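Local coordinates for protein oxidoreductase (Methanosarcina mazei, PDB 3KA7) that binds flavin-adenine dinucleotide and is probably an oxidoreductase of the flavin-containing amine oxidase family, at residues A280-C285 with I367-D372; T304-G309 with C330-A335; P375-A380 with V397-K402. All coordinates share one frame; numbering follows the deposited sequence.

Contact 1. Residues A280-C285 with I367-D372; sequences AGIKIC and IQSYHD. With FAD (flavin-adenine dinucleotide), chain B.
A buried lysine on the sheet face that meets the flavin is the odd feature here: Lys283 sends its ammonium to the phenol of Tyr370 on the neighbouring strand, NZ to OH 3.2 Å, a weak hydrogen bond. The stronger grip on NZ comes from the carbonyl of Gly52, with a weak bond to that of Ser50, so the buried charge sits among backbone oxygens. The lysine chain runs straight as far as CD and then bends (chi3 44°), which sets CE 3.4 Å from Tyr370 OH. Lys283 lies alongside Gln368 and points the same way, while it meets the tyrosine at a slant. Tyr370 in turn offers one ring face to the dimethylbenzene end of the flavin: methyl C8M sits 3.4 Å above the ring plane, displaced toward the rim, and C7M comes to 3.5 Å from CD2. Gly281, paired with Tyr370, brings its carbonyl O to the ring's edge.

The backbones run antiparallel at 168°. Gly281 and Tyr370 exchange two N-H to O bonds, and Lys283 and Gln368 do the same, with Lys283 N to Gln368 O at 2.9 Å and almost straight. On the opposite face the contacts are mostly apolar: Ile282 CG2 packs on Ile367 CG2 at 3.7 Å, Ser369 is the polar member, its OG touching Ile282 CG1, and helix 342-356 covers them through Leu342 and Ile346. Strand 362-370 is the outermost strand of the mixed sheet within this chain and packs on the flavin, consistent with the flavin-containing amine oxidoreductase fold.

Contact 2. Residues T304-G309 with C330-A335; sequences TRRING and CHQYVA
Asn308 adds a side-chain bond to Tyr333 to the antiparallel pairing of strands 307-311 and 326-334 in the mixed sheet beside the flavin. Its OD1 accepts from Tyr333 N at 2.8 Å, with the N-H close to straight. CG of Asn308 is anti to its own carbonyl carbon and beside the backbone N (chi1 -58°), and from there the amide oxygen turns toward the other strand. The amide is inclined 49° to the Tyr333 ring, and OD1 also brushes Tyr333 CB.

The backbone of Asn308 donates to His331 O, and His331 N returns a bond to Gly309 O at 3.0 Å. The short strands diverge, and before Asn308 water takes over the bridging: one molecule donates to both Arg306 O and Tyr333 O. The His331 imidazole has its polar partner elsewhere, NE2 being bonded to Ser164.

Gln332 passes at a slant across Arg306 CB and Ile307 CG1. Its CG stands between the backbone N and the carbonyl carbon, the crowded position (chi1 63°), and the chain is extended beyond it. Nearer the backbone, Gln332 CB lies 3.2 Å from Arg306 O. Arg306 starts toward the strand, bends at chi2, and ends in a salt bridge with Glu345 on helix 342-356. Ile307 leans its CD1 on Cys330 CB at 4.2 Å, and it also touches Leu353 of the same helix. Within the loop that leads into the strand, Thr304 closes back on Ile307, its OG1 donating to Ile307 O at 2.6 Å.

Contact 3. Residues P375-A380 with V397-K402; sequences PVNRAA and VGDGAK. With FAD (flavin-adenine dinucleotide), chain B.
Two loops of the FAD site meet here, around the ribityl chain and the pyrophosphate. Asp399 is the hub. Its OD2 accepts from FAD O3' at 2.7 Å and forms a salt bridge with Arg38, while its backbone N holds phosphate oxygen O2P. Its OD1 takes Arg378 N at 2.9 Å, the donor standing above the carboxylate plane. CG of Asp399 lies between its backbone N and carbonyl carbon (chi1 75°), which brings it 3.6 Å from Asn377 CA on the other loop.

Arg378 stretches past the aspartate to phosphate oxygen O1A, which sits near the guanidinium plane; NH1 is modelled very close to it, and NH2 adds a weak bond of 2.9 Å. Lys402 curls at chi3 and chi4, and its NZ donates to Ala379 O at 2.8 Å, to Asp399 O at 3.0 Å, and to Asp384 in a salt bridge. A methionine in place of Lys402 would probably strand the carbonyls of Ala379 and Asp399 without this donor and Asp384 without its counter-charge, loosening the tie between the loops. Arg378 NH1 and Asp399 OD1, 4.0 Å apart, interact through charge alone, and the arginine probably offsets the negative charge of both phosphate and carboxylate.

Contacts 1 and 2 belong to one sheet, and strands 280-288 and 326-334 are neighbours in it. Their centres lie 10 Å apart, and Ile282 N and Gln332 O, 2.9 Å from each other, probably form one of the bonds that join them. Along the chain contact 2 is nested inside the loop that contact 1 closes, whereas contact 3 follows both, its centre 15 Å from contact 1 and 19 Å from contact 2. Val376 is the shared neighbour: its CG2 is 3.6 Å from Gly281 N and 4.0 Å from His331 CE1. Contacts 1 and 3 both touch FAD, one at the ring methyls, the other from there to the phosphates; contact 2 stands farther back, with the His331 side chain about 4 Å from the cofactor.

Contact 1. Residues A280-C285 with I367-D372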
loop_
_atom_site.group_PDB
_atom_site.type_symbol
_atom_site.label_atom_id
_atom_site.label_comp_id
_atom_site.label_asym_id
_atom_site.label_seq_id
_atom_site.Cartn_x
_atom_site.Cartn_y
_atom_site.Cartn_z
ATOM N N ALA A 280 9.343 -3.292 4.128
ATOM C CA ALA A 280 9.772 -4.330 3.179
ATOM C C ALA A 280 8.856 -5.546 3.237
ATOM O O ALA A 280 8.177 -5.796 4.243
ATOM C CB ALA A 280 11.209 -4.756 3.481
ATOM N N GLY A 281 8.838 -6.315 2.160
ATOM C CA GLY A 281 8.005 -7.512 2.141
ATOM C C GLY A 281 8.349 -8.383 0.953
ATOM O O GLY A 281 9.045 -7.960 0.029
ATOM N N ILE A 282 7.848 -9.609 0.988
ATOM C CA ILE A 282 8.003 -10.534 -0.123
ATOM C C ILE A 282 6.632 -11.023 -0.572
ATOM O O ILE A 282 5.807 -11.391 0.250
ATOM C CB ILE A 282 8.846 -11.738 0.268
ATOM C CG1 ILE A 282 10.288 -11.317 0.536
ATOM C CG2 ILE A 282 8.777 -12.799 -0.831
ATOM C CD1 ILE A 282 11.008 -12.297 1.449
ATOM N N LYS A 283 6.415 -11.002 -1.884
ATOM C CA LYS A 283 5.172 -11.429 -2.508
ATOM C C LYS A 283 5.433 -12.738 -3.259
ATOM O O LYS A 283 6.349 -12.810 -4.080
ATOM C CB LYS A 283 4.707 -10.348 -3.492
ATOM C CG LYS A 283 3.531 -10.760 -4.370
ATOM C CD LYS A 283 2.999 -9.603 -5.228
ATOM C CE LYS A 283 4.115 -8.795 -5.868
ATOM N NZ LYS A 283 3.550 -7.858 -6.885
ATOM N N ILE A 284 4.645 -13.767 -2.958
ATOM C CA ILE A 284 4.742 -15.040 -3.659
ATOM C C ILE A 284 3.479 -15.220 -4.485
ATOM O O ILE A 284 2.384 -15.277 -3.926
ATOM C CB ILE A 284 4.909 -16.221 -2.676
ATOM C CG1 ILE A 284 6.187 -16.038 -1.845
ATOM C CG2 ILE A 284 4.906 -17.566 -3.436
ATOM C CD1 ILE A 284 6.365 -17.104 -0.771
ATOM N N CYS A 285 3.631 -15.303 -5.804
ATOM C CA CYS A 285 2.487 -15.467 -6.714
ATOM C C CYS A 285 2.358 -16.937 -7.101
ATOM O O CYS A 285 3.335 -17.551 -7.510
ATOM C CB CYS A 285 2.691 -14.631 -7.976
ATOM S SG CYS A 285 2.846 -12.839 -7.622
ATOM N N ILE A 367 8.326 -15.049 -7.444
ATOM C CA ILE A 367 8.517 -14.461 -6.122
ATOM C C ILE A 367 9.172 -13.110 -6.338
ATOM O O ILE A 367 10.150 -13.008 -7.081
ATOM C CB ILE A 367 9.416 -15.365 -5.266
ATOM C CG1 ILE A 367 8.772 -16.750 -5.128
ATOM C CG2 ILE A 367 9.715 -14.736 -3.879
ATOM C CD1 ILE A 367 9.675 -17.757 -4.428
ATOM N N GLN A 368 8.598 -12.067 -5.741
ATOM C CA GLN A 368 9.099 -10.698 -5.901
ATOM C C GLN A 368 9.360 -10.068 -4.533
ATOM O O GLN A 368 8.483 -10.092 -3.672
ATOM C CB GLN A 368 8.064 -9.868 -6.673
ATOM C CG GLN A 368 7.744 -10.441 -8.083
ATOM C CD GLN A 368 6.471 -9.879 -8.705
ATOM O OE1 GLN A 368 6.524 -9.032 -9.602
ATOM N NE2 GLN A 368 5.322 -10.351 -8.237
ATOM N N SER A 369 10.562 -9.513 -4.337
ATOM C CA SER A 369 10.928 -8.919 -3.050
ATOM C C SER A 369 10.984 -7.398 -3.149
ATOM O O SER A 369 11.417 -6.852 -4.176
ATOM C CB SER A 369 12.280 -9.436 -2.562
ATOM O OG SER A 369 12.250 -10.844 -2.355
ATOM N N TYR A 370 10.558 -6.724 -2.086
ATOM C CA TYR A 370 10.474 -5.264 -2.087
ATOM C C TYR A 370 11.095 -4.677 -0.838
ATOM O O TYR A 370 10.802 -5.095 0.277
ATOM C CB TYR A 370 9.010 -4.823 -2.167
ATOM C CG TYR A 370 8.344 -5.308 -3.425
ATOM C CD1 TYR A 370 8.245 -4.481 -4.540
ATOM C CD2 TYR A 370 7.823 -6.586 -3.506
ATOM C CE1 TYR A 370 7.655 -4.924 -5.721
ATOM C CE2 TYR A 370 7.223 -7.038 -4.679
ATOM C CZ TYR A 370 7.139 -6.200 -5.774
ATOM O OH TYR A 370 6.545 -6.644 -6.926
ATOM N N HIS A 371 11.950 -3.696 -1.023
ATOM C CA HIS A 371 12.623 -3.113 0.107
ATOM C C HIS A 371 13.372 -1.896 -0.389
ATOM O O HIS A 371 13.471 -1.670 -1.601
ATOM C CB HIS A 371 13.600 -4.129 0.720
ATOM C CG HIS A 371 14.642 -4.626 -0.235
ATOM N ND1 HIS A 371 14.454 -5.731 -1.037
ATOM C CD2 HIS A 371 15.897 -4.184 -0.493
ATOM C CE1 HIS A 371 15.535 -5.929 -1.773
ATOM N NE2 HIS A 371 16.427 -5.006 -1.460
ATOM N N ASP A 372 13.851 -1.095 0.557
ATOM C CA ASP A 372 14.747 0.023 0.261
ATOM C C ASP A 372 14.205 0.967 -0.820
ATOM O O ASP A 372 13.170 1.609 -0.605
ATOM C CB ASP A 372 16.164 -0.506 -0.018
ATOM C CG ASP A 372 16.800 -1.093 1.233
ATOM O OD1 ASP A 372 16.993 -0.320 2.198
ATOM O OD2 ASP A 372 17.072 -2.320 1.274
HETATM P PA FAD B . 5.599 4.830 -7.023
HETATM O O1A FAD B . 6.748 4.805 -6.050
HETATM O O2A FAD B . 4.918 3.509 -7.297
HETATM O O5B FAD B . 6.103 5.448 -8.416
HETATM C C5B FAD B . 7.233 6.311 -8.439
HETATM C C4B FAD B . 7.556 6.471 -9.928
HETATM O O4B FAD B . 8.610 7.390 -10.131
HETATM C C3B FAD B . 7.990 5.135 -10.537
HETATM O O3B FAD B . 7.182 4.819 -11.661
HETATM C C2B FAD B . 9.446 5.376 -10.942
HETATM O O2B FAD B . 9.827 4.661 -12.102
HETATM C C1B FAD B . 9.483 6.887 -11.138
HETATM N N9A FAD B . 10.797 7.511 -10.930
HETATM C C8A FAD B . 11.735 7.274 -9.945
HETATM N N7A FAD B . 12.768 8.147 -10.128
HETATM C C5A FAD B . 12.478 8.919 -11.210
HETATM C C6A FAD B . 13.168 9.934 -11.855
HETATM N N6A FAD B . 14.301 10.404 -11.341
HETATM N N1A FAD B . 12.598 10.537 -12.958
HETATM C C2A FAD B . 11.366 10.138 -13.434
HETATM N N3A FAD B . 10.683 9.124 -12.797
HETATM C C4A FAD B . 11.246 8.533 -11.711
HETATM N N1 FAD B . -1.239 -0.846 -1.929
HETATM C C2 FAD B . -2.608 -1.041 -1.869
HETATM O O2 FAD B . -3.364 -0.067 -1.755
HETATM N N3 FAD B . -3.112 -2.332 -1.909
HETATM C C4 FAD B . -2.263 -3.421 -2.007
HETATM O O4 FAD B . -2.704 -4.570 -2.044
HETATM C C4X FAD B . -0.890 -3.227 -2.061
HETATM N N5 FAD B . -0.033 -4.316 -2.139
HETATM C C5X FAD B . 1.333 -4.103 -2.207
HETATM C C6 FAD B . 2.207 -5.186 -2.303
HETATM C C7 FAD B . 3.578 -4.975 -2.393
HETATM C C7M FAD B . 4.499 -6.166 -2.491
HETATM C C8 FAD B . 4.065 -3.675 -2.378
HETATM C C8M FAD B . 5.540 -3.405 -2.464
HETATM C C9 FAD B . 3.198 -2.591 -2.272
HETATM C C9A FAD B . 1.825 -2.803 -2.193
HETATM N N10 FAD B . 0.958 -1.723 -2.088
HETATM C C10 FAD B . -0.393 -1.930 -2.029
HETATM C "C1'" FAD B . 1.466 -0.324 -1.974
HETATM C "C2'" FAD B . 1.367 0.351 -3.347
HETATM O "O2'" FAD B . 1.871 -0.531 -4.347
HETATM C "C3'" FAD B . 2.168 1.649 -3.322
HETATM O "O3'" FAD B . 1.850 2.372 -2.138
HETATM C "C4'" FAD B . 1.943 2.584 -4.506
HETATM O "O4'" FAD B . 2.023 1.906 -5.744
HETATM C "C5'" FAD B . 3.057 3.623 -4.461
HETATM O "O5'" FAD B . 2.702 4.657 -5.347
HETATM P P FAD B . 3.518 6.018 -5.355
HETATM O O1P FAD B . 2.566 7.153 -5.640
HETATM O O2P FAD B . 4.360 6.190 -4.106
HETATM O O3P FAD B . 4.510 5.947 -6.620
#

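Contact 2. Residues T304-G309 with C330-A335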
loop_
_atom_site.group_PDB
_atom_site.type_symbol
_atom_site.label_atom_id
_atom_site.label_comp_id
_atom_site.label_asym_id
_atom_site.label_seq_id
_atom_site.Cartn_x
_atom_site.Cartn_y
_atom_site.Cartn_z
ATOM N N THR A 304 1.703 -18.805 11.087
ATOM C CA THR A 304 2.717 -19.190 10.121
ATOM C C THR A 304 4.074 -18.702 10.608
ATOM O O THR A 304 4.166 -17.972 11.607
ATOM C CB THR A 304 2.477 -18.467 8.811
ATOM O OG1 THR A 304 2.498 -17.056 9.069
ATOM C CG2 THR A 304 1.106 -18.856 8.220
ATOM N N ARG A 305 5.122 -19.070 9.874
ATOM C CA ARG A 305 6.463 -18.525 10.111
ATOM C C ARG A 305 6.558 -17.077 9.635
ATOM O O ARG A 305 7.119 -16.230 10.330
ATOM C CB ARG A 305 7.514 -19.330 9.345
ATOM C CG ARG A 305 7.585 -20.807 9.706
ATOM C CD ARG A 305 8.189 -21.603 8.557
ATOM N NE ARG A 305 8.170 -23.034 8.840
ATOM C CZ ARG A 305 7.095 -23.802 8.705
ATOM N NH1 ARG A 305 5.947 -23.289 8.276
ATOM N NH2 ARG A 305 7.166 -25.092 8.997
ATOM N N ARG A 306 6.007 -16.804 8.452
ATOM C CA ARG A 306 6.184 -15.499 7.797
ATOM C C ARG A 306 4.952 -14.979 7.045
ATOM O O ARG A 306 4.661 -13.785 7.095
ATOM C CB ARG A 306 7.369 -15.540 6.833
ATOM C CG ARG A 306 8.713 -15.587 7.523
ATOM C CD ARG A 306 8.954 -14.264 8.206
ATOM N NE ARG A 306 10.016 -14.286 9.202
ATOM C CZ ARG A 306 11.240 -14.724 8.981
ATOM N NH1 ARG A 306 11.551 -15.179 7.775
ATOM N NH2 ARG A 306 12.157 -14.693 9.949
ATOM N N ILE A 307 4.256 -15.845 6.313
ATOM C CA ILE A 307 3.128 -15.375 5.479
ATOM C C ILE A 307 2.015 -14.768 6.338
ATOM O O ILE A 307 1.567 -15.380 7.308
ATOM C CB ILE A 307 2.581 -16.493 4.569
ATOM C CG1 ILE A 307 3.628 -16.826 3.492
ATOM C CG2 ILE A 307 1.299 -16.046 3.883
ATOM C CD1 ILE A 307 3.245 -17.979 2.557
ATOM N N ASN A 308 1.612 -13.541 6.012
ATOM C CA ASN A 308 0.581 -12.840 6.795
ATOM C C ASN A 308 -0.820 -12.989 6.224
ATOM O O ASN A 308 -1.824 -12.917 6.944
ATOM C CB ASN A 308 0.903 -11.354 6.880
ATOM C CG ASN A 308 2.250 -11.095 7.497
ATOM O OD1 ASN A 308 3.110 -10.513 6.856
ATOM N ND2 ASN A 308 2.452 -11.559 8.744
ATOM N N GLY A 309 -0.899 -13.150 4.914
ATOM C CA GLY A 309 -2.200 -13.381 4.304
ATOM C C GLY A 309 -2.077 -13.575 2.812
ATOM O O GLY A 309 -0.992 -13.475 2.239
ATOM N N CYS A 330 0.457 -14.138 -2.108
ATOM C CA CYS A 330 0.742 -14.191 -0.683
ATOM C C CYS A 330 1.689 -13.063 -0.299
ATOM O O CYS A 330 2.589 -12.730 -1.063
ATOM C CB CYS A 330 1.435 -15.507 -0.345
ATOM S SG CYS A 330 0.586 -16.969 -1.016
ATOM N N HIS A 331 1.501 -12.502 0.890
ATOM C CA HIS A 331 2.421 -11.472 1.396
ATOM C C HIS A 331 3.063 -11.877 2.710
ATOM O O HIS A 331 2.395 -12.407 3.610
ATOM C CB HIS A 331 1.716 -10.141 1.637
ATOM C CG HIS A 331 2.670 -9.026 1.947
ATOM N ND1 HIS A 331 3.545 -8.520 1.008
ATOM C CD2 HIS A 331 2.924 -8.358 3.098
ATOM C CE1 HIS A 331 4.287 -7.575 1.564
ATOM N NE2 HIS A 331 3.924 -7.452 2.830
ATOM N N GLN A 332 4.353 -11.601 2.831
ATOM C CA GLN A 332 5.009 -11.719 4.117
ATOM C C GLN A 332 5.831 -10.467 4.425
ATOM O O GLN A 332 6.622 -9.998 3.596
ATOM C CB GLN A 332 5.862 -12.991 4.185
ATOM C CG GLN A 332 7.017 -13.027 3.192
ATOM C CD GLN A 332 7.663 -14.408 3.078
ATOM O OE1 GLN A 332 8.717 -14.669 3.678
ATOM N NE2 GLN A 332 7.046 -15.284 2.303
ATOM N N TYR A 333 5.593 -9.909 5.605
ATOM C CA TYR A 333 6.408 -8.852 6.171
ATOM C C TYR A 333 7.868 -9.299 6.244
ATOM O O TYR A 333 8.137 -10.439 6.590
ATOM C CB TYR A 333 5.892 -8.563 7.592
ATOM C CG TYR A 333 6.872 -7.889 8.532
ATOM C CD1 TYR A 333 7.144 -6.535 8.423
ATOM C CD2 TYR A 333 7.516 -8.607 9.539
ATOM C CE1 TYR A 333 8.038 -5.911 9.281
ATOM C CE2 TYR A 333 8.406 -7.984 10.414
ATOM C CZ TYR A 333 8.657 -6.636 10.272
ATOM O OH TYR A 333 9.530 -5.986 11.121
ATOM N N VAL A 334 8.793 -8.399 5.911
ATOM C CA VAL A 334 10.231 -8.622 6.138
ATOM C C VAL A 334 10.768 -7.504 7.025
ATOM O O VAL A 334 10.633 -6.321 6.698
ATOM C CB VAL A 334 11.037 -8.668 4.803
ATOM C CG1 VAL A 334 12.535 -8.820 5.050
ATOM C CG2 VAL A 334 10.554 -9.810 3.944
ATOM N N ALA A 335 11.361 -7.889 8.152
ATOM C CA ALA A 335 11.990 -6.922 9.065
ATOM C C ALA A 335 13.240 -6.326 8.408
ATOM O O ALA A 335 13.946 -7.013 7.671
ATOM C CB ALA A 335 12.351 -7.625 10.367
HETATM O O HOH W 1 6.349 -12.042 8.253
#

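Contact 3. Residues P375-A380 with V397-K402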
loop_
_atom_site.group_PDB
_atom_site.type_symbol
_atom_site.label_atom_id
_atom_site.label_comp_id
_atom_site.label_asym_id
_atom_site.label_seq_id
_atom_site.Cartn_x
_atom_site.Cartn_y
_atom_site.Cartn_z
ATOM N N PRO A 375 10.293 -0.251 -2.292
ATOM C CA PRO A 375 9.813 -0.944 -1.096
ATOM C C PRO A 375 8.322 -1.225 -1.145
ATOM O O PRO A 375 7.672 -0.976 -2.155
ATOM C CB PRO A 375 10.059 0.093 -0.004
ATOM C CG PRO A 375 9.753 1.408 -0.723
ATOM C CD PRO A 375 10.214 1.213 -2.151
ATOM N N VAL A 376 7.789 -1.746 -0.047
ATOM C CA VAL A 376 6.345 -1.771 0.110
ATOM C C VAL A 376 5.807 -0.348 0.262
ATOM O O VAL A 376 4.962 0.059 -0.524
ATOM C CB VAL A 376 5.888 -2.662 1.261
ATOM C CG1 VAL A 376 4.385 -2.516 1.444
ATOM C CG2 VAL A 376 6.261 -4.125 0.967
ATOM N N ASN A 377 6.291 0.400 1.264
ATOM C CA ASN A 377 6.037 1.856 1.372
ATOM C C ASN A 377 7.354 2.579 1.598
ATOM O O ASN A 377 8.206 2.060 2.291
ATOM C CB ASN A 377 5.165 2.187 2.589
ATOM C CG ASN A 377 3.701 1.808 2.406
ATOM O OD1 ASN A 377 3.222 1.563 1.287
ATOM N ND2 ASN A 377 2.980 1.768 3.515
ATOM N N ARG A 378 7.510 3.777 1.047
ATOM C CA ARG A 378 8.737 4.564 1.269
ATOM C C ARG A 378 8.863 5.091 2.697
ATOM O O ARG A 378 9.976 5.345 3.183
ATOM C CB ARG A 378 8.824 5.698 0.229
ATOM C CG ARG A 378 8.945 5.154 -1.183
ATOM C CD ARG A 378 9.529 6.184 -2.157
ATOM N NE ARG A 378 9.971 5.519 -3.384
ATOM C CZ ARG A 378 9.146 5.254 -4.364
ATOM N NH1 ARG A 378 7.886 5.619 -4.199
ATOM N NH2 ARG A 378 9.540 4.630 -5.475
ATOM N N ALA A 379 7.725 5.265 3.363
ATOM C CA ALA A 379 7.692 5.623 4.779
ATOM C C ALA A 379 6.752 4.651 5.472
ATOM O O ALA A 379 5.611 4.460 5.027
ATOM C CB ALA A 379 7.184 7.038 4.952
ATOM N N ALA A 380 7.217 4.047 6.559
ATOM C CA ALA A 380 6.433 3.041 7.258
ATOM C C ALA A 380 5.133 3.642 7.727
ATOM O O ALA A 380 5.102 4.771 8.216
ATOM C CB ALA A 380 7.193 2.496 8.432
ATOM N N VAL A 397 4.336 13.676 -3.198
ATOM C CA VAL A 397 3.195 12.783 -3.049
ATOM C C VAL A 397 3.634 11.335 -3.228
ATOM O O VAL A 397 4.744 11.063 -3.694
ATOM C CB VAL A 397 2.100 13.096 -4.070
ATOM C CG1 VAL A 397 1.615 14.545 -3.880
ATOM C CG2 VAL A 397 2.620 12.892 -5.498
ATOM N N GLY A 398 2.756 10.405 -2.865
ATOM C CA GLY A 398 3.109 8.986 -2.956
ATOM C C GLY A 398 3.172 8.360 -1.579
ATOM O O GLY A 398 2.817 9.000 -0.585
ATOM N N ASP A 399 3.607 7.108 -1.515
ATOM C CA ASP A 399 3.564 6.399 -0.243
ATOM C C ASP A 399 4.719 6.742 0.708
ATOM O O ASP A 399 4.874 6.112 1.757
ATOM C CB ASP A 399 3.321 4.885 -0.427
ATOM C CG ASP A 399 4.550 4.122 -0.926
ATOM O OD1 ASP A 399 5.666 4.694 -1.002
ATOM O OD2 ASP A 399 4.382 2.933 -1.253
ATOM N N GLY A 400 5.501 7.751 0.343
ATOM C CA GLY A 400 6.475 8.351 1.262
ATOM C C GLY A 400 5.915 9.600 1.911
ATOM O O GLY A 400 6.580 10.248 2.730
ATOM N N ALA A 401 4.682 9.939 1.536
ATOM C CA ALA A 401 3.986 11.093 2.111
ATOM C C ALA A 401 2.484 10.831 2.155
ATOM O O ALA A 401 1.702 11.576 1.560
ATOM C CB ALA A 401 4.273 12.340 1.304
ATOM N N LYS A 402 2.088 9.780 2.858
ATOM C CA LYS A 402 0.667 9.385 2.939
ATOM C C LYS A 402 -0.088 10.221 3.957
ATOM O O LYS A 402 0.485 10.645 4.972
ATOM C CB LYS A 402 0.542 7.914 3.331
ATOM C CG LYS A 402 1.252 6.961 2.376
ATOM C CD LYS A 402 0.998 5.492 2.722
ATOM C CE LYS A 402 1.660 5.103 4.048
ATOM N NZ LYS A 402 3.148 5.417 4.073
HETATM P PA FAD B . 5.599 4.830 -7.023
HETATM O O1A FAD B . 6.748 4.805 -6.050
HETATM O O2A FAD B . 4.918 3.509 -7.297
HETATM O O5B FAD B . 6.103 5.448 -8.416
HETATM C C5B FAD B . 7.233 6.311 -8.439
HETATM C C4B FAD B . 7.556 6.471 -9.928
HETATM O O4B FAD B . 8.610 7.390 -10.131
HETATM C C3B FAD B . 7.990 5.135 -10.537
HETATM O O3B FAD B . 7.182 4.819 -11.661
HETATM C C2B FAD B . 9.446 5.376 -10.942
HETATM O O2B FAD B . 9.827 4.661 -12.102
HETATM C C1B FAD B . 9.483 6.887 -11.138
HETATM N N9A FAD B . 10.797 7.511 -10.930
HETATM C C8A FAD B . 11.735 7.274 -9.945
HETATM N N7A FAD B . 12.768 8.147 -10.128
HETATM C C5A FAD B . 12.478 8.919 -11.210
HETATM C C6A FAD B . 13.168 9.934 -11.855
HETATM N N6A FAD B . 14.301 10.404 -11.341
HETATM N N1A FAD B . 12.598 10.537 -12.958
HETATM C C2A FAD B . 11.366 10.138 -13.434
HETATM N N3A FAD B . 10.683 9.124 -12.797
HETATM C C4A FAD B . 11.246 8.533 -11.711
HETATM N N1 FAD B . -1.239 -0.846 -1.929
HETATM C C2 FAD B . -2.608 -1.041 -1.869
HETATM O O2 FAD B . -3.364 -0.067 -1.755
HETATM N N3 FAD B . -3.112 -2.332 -1.909
HETATM C C4 FAD B . -2.263 -3.421 -2.007
HETATM O O4 FAD B . -2.704 -4.570 -2.044
HETATM C C4X FAD B . -0.890 -3.227 -2.061
HETATM N N5 FAD B . -0.033 -4.316 -2.139
HETATM C C5X FAD B . 1.333 -4.103 -2.207
HETATM C C6 FAD B . 2.207 -5.186 -2.303
HETATM C C7 FAD B . 3.578 -4.975 -2.393
HETATM C C7M FAD B . 4.499 -6.166 -2.491
HETATM C C8 FAD B . 4.065 -3.675 -2.378
HETATM C C8M FAD B . 5.540 -3.405 -2.464
HETATM C C9 FAD B . 3.198 -2.591 -2.272
HETATM C C9A FAD B . 1.825 -2.803 -2.193
HETATM N N10 FAD B . 0.958 -1.723 -2.088
HETATM C C10 FAD B . -0.393 -1.930 -2.029
HETATM C "C1'" FAD B . 1.466 -0.324 -1.974
HETATM C "C2'" FAD B . 1.367 0.351 -3.347
HETATM O "O2'" FAD B . 1.871 -0.531 -4.347
HETATM C "C3'" FAD B . 2.168 1.649 -3.322
HETATM O "O3'" FAD B . 1.850 2.372 -2.138
HETATM C "C4'" FAD B . 1.943 2.584 -4.506
HETATM O "O4'" FAD B . 2.023 1.906 -5.744
HETATM C "C5'" FAD B . 3.057 3.623 -4.461
HETATM O "O5'" FAD B . 2.702 4.657 -5.347
HETATM P P FAD B . 3.518 6.018 -5.355
HETATM O O1P FAD B . 2.566 7.153 -5.640
HETATM O O2P FAD B . 4.360 6.190 -4.106
HETATM O O3P FAD B . 4.510 5.947 -6.620
#